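Local coordinates for protein - conserved hypothetical (Bacillus anthracis, PDB 4LES) that is of unknown function, a conserved hypothetical protein whose chain folds mainly into antiparallel beta sheets with two short helices, at residues D94-E99 / V149-S154. Residues are numbered along the deposited sequence; the frame is centred on the assembly and turned at random.
Sequences DKVGKE and VWAASS
V96 holds CG1 anti to its own carbonyl carbon (chi1 -66°), which leaves CG2 between the backbone N and the carbonyl carbon, and this second methyl is the one that meets helix 149-158. It lies alongside the helix. V96 CG2 sits 3.8 Å from A151 O and 3.9 Å from S154 CB. The CB of A151 is slightly farther, 4.2 Å from V96 CG2. The methyl therefore touches two residues three positions apart, about one helical turn. S154 contributes its CB, not its hydroxyl, to the touch on V96. No hydrogen bond links the two segments, so contact here is by van der Waals packing alone.

G97 follows, where the chain turns a corner. G97 CA approaches S154 O to 3.8 Å and lies 4.7 Å from S154 CA. At these backbone angles (phi 119°, psi -174°) a beta carbon would crowd the V96 carbonyl oxygen, which accounts for the glycine. The G97 N-H is taken by the carboxylate of E158, one turn further along the helix. V96 pairs through its backbone with Q104, whose side chain also meets V96 and A151. F112 touches V96 and A151 as well, and V180 packs on A151. The contact belongs to a helix lying over one face of a four-stranded antiparallel sheet, where the last residues of inner strand 83-96 turn away beside the helix.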
loop_
_atom_site.group_PDB
_atom_site.type_symbol
_atom_site.label_atom_id
_atom_site.label_comp_id
_atom_site.label_asym_id
_atom_site.label_seq_id
_atom_site.Cartn_x
_atom_site.Cartn_y
_atom_site.Cartn_z
ATOM N N ASP A 94 2.281 -10.722 9.963
ATOM C CA ASP A 94 2.989 -10.644 11.261
ATOM C C ASP A 94 4.350 -9.944 11.228
ATOM O O ASP A 94 4.902 -9.636 12.270
ATOM C CB ASP A 94 3.218 -12.066 11.788
ATOM C CG ASP A 94 4.057 -12.934 10.817
ATOM O OD1 ASP A 94 4.083 -12.658 9.588
ATOM O OD2 ASP A 94 4.679 -13.911 11.280
ATOM N N LYS A 95 4.913 -9.722 10.046
ATOM C CA LYS A 95 6.217 -9.078 9.952
ATOM C C LYS A 95 6.570 -8.654 8.527
ATOM O O LYS A 95 5.923 -9.077 7.550
ATOM C CB LYS A 95 7.312 -10.020 10.470
ATOM C CG LYS A 95 7.470 -11.270 9.622
ATOM C CD LYS A 95 8.579 -12.192 10.107
ATOM C CE LYS A 95 8.682 -13.384 9.163
ATOM N NZ LYS A 95 9.772 -14.322 9.529
ATOM N N VAL A 96 7.591 -7.795 8.430
ATOM C CA VAL A 96 8.134 -7.323 7.147
ATOM C C VAL A 96 9.655 -7.319 7.260
ATOM O O VAL A 96 10.190 -7.253 8.366
ATOM C CB VAL A 96 7.625 -5.903 6.732
ATOM C CG1 VAL A 96 6.131 -5.918 6.445
ATOM C CG2 VAL A 96 7.983 -4.850 7.778
ATOM N N GLY A 97 10.340 -7.415 6.123
ATOM C CA GLY A 97 11.809 -7.380 6.089
ATOM C C GLY A 97 12.444 -8.638 5.533
ATOM O O GLY A 97 11.747 -9.523 5.024
ATOM N N LYS A 98 13.778 -8.688 5.600
ATOM C CA LYS A 98 14.566 -9.852 5.160
ATOM C C LYS A 98 15.492 -10.266 6.271
ATOM O O LYS A 98 15.875 -9.457 7.113
ATOM C CB LYS A 98 15.459 -9.560 3.957
ATOM C CG LYS A 98 14.754 -9.153 2.686
ATOM C CD LYS A 98 15.670 -9.360 1.497
ATOM C CE LYS A 98 16.946 -8.562 1.621
ATOM N NZ LYS A 98 17.950 -9.117 0.686
ATOM N N GLU A 99 15.901 -11.521 6.228
ATOM C CA GLU A 99 16.802 -12.059 7.228
ATOM C C GLU A 99 18.150 -11.314 7.239
ATOM O O GLU A 99 18.731 -11.094 8.300
ATOM C CB GLU A 99 17.005 -13.536 6.959
ATOM C CG GLU A 99 17.740 -14.263 8.051
ATOM C CD GLU A 99 17.785 -15.756 7.794
ATOM O OE1 GLU A 99 18.235 -16.502 8.689
ATOM O OE2 GLU A 99 17.363 -16.178 6.698
ATOM N N VAL A 149 6.318 4.731 7.130
ATOM C CA VAL A 149 7.391 4.836 6.141
ATOM C C VAL A 149 8.556 3.837 6.353
ATOM O O VAL A 149 9.157 3.386 5.370
ATOM C CB VAL A 149 7.891 6.298 6.055
ATOM C CG1 VAL A 149 9.119 6.426 5.164
ATOM C CG2 VAL A 149 6.764 7.209 5.565
ATOM N N TRP A 150 8.856 3.474 7.605
ATOM C CA TRP A 150 9.958 2.533 7.884
ATOM C C TRP A 150 9.571 1.098 7.487
ATOM O O TRP A 150 10.285 0.436 6.737
ATOM C CB TRP A 150 10.418 2.655 9.348
ATOM C CG TRP A 150 11.679 1.843 9.763
ATOM C CD1 TRP A 150 11.914 1.296 10.997
ATOM C CD2 TRP A 150 12.829 1.478 8.946
ATOM N NE1 TRP A 150 13.133 0.646 11.014
ATOM C CE2 TRP A 150 13.709 0.732 9.773
ATOM C CE3 TRP A 150 13.197 1.708 7.608
ATOM C CZ2 TRP A 150 14.930 0.218 9.303
ATOM C CZ3 TRP A 150 14.415 1.190 7.146
ATOM C CH2 TRP A 150 15.259 0.455 7.993
ATOM N N ALA A 151 8.423 0.644 7.960
ATOM C CA ALA A 151 7.931 -0.690 7.621
ATOM C C ALA A 151 7.800 -0.810 6.106
ATOM O O ALA A 151 8.199 -1.818 5.524
ATOM C CB ALA A 151 6.603 -0.943 8.295
ATOM N N ALA A 152 7.269 0.238 5.470
ATOM C CA ALA A 152 7.111 0.264 4.010
ATOM C C ALA A 152 8.453 0.109 3.316
ATOM O O ALA A 152 8.561 -0.568 2.281
ATOM C CB ALA A 152 6.418 1.537 3.558
ATOM N N SER A 153 9.482 0.725 3.893
ATOM C CA SER A 153 10.819 0.627 3.341
ATOM C C SER A 153 11.359 -0.802 3.482
ATOM O O SER A 153 11.980 -1.322 2.556
ATOM C CB SER A 153 11.752 1.629 4.022
ATOM O OG SER A 153 13.062 1.507 3.510
ATOM N N SER A 154 11.112 -1.429 4.634
ATOM C CA SER A 154 11.562 -2.805 4.883
ATOM C C SER A 154 10.848 -3.753 3.951
ATOM O O SER A 154 11.455 -4.687 3.423
ATOM C CB SER A 154 11.263 -3.221 6.311
ATOM O OG SER A 154 11.741 -2.237 7.196
#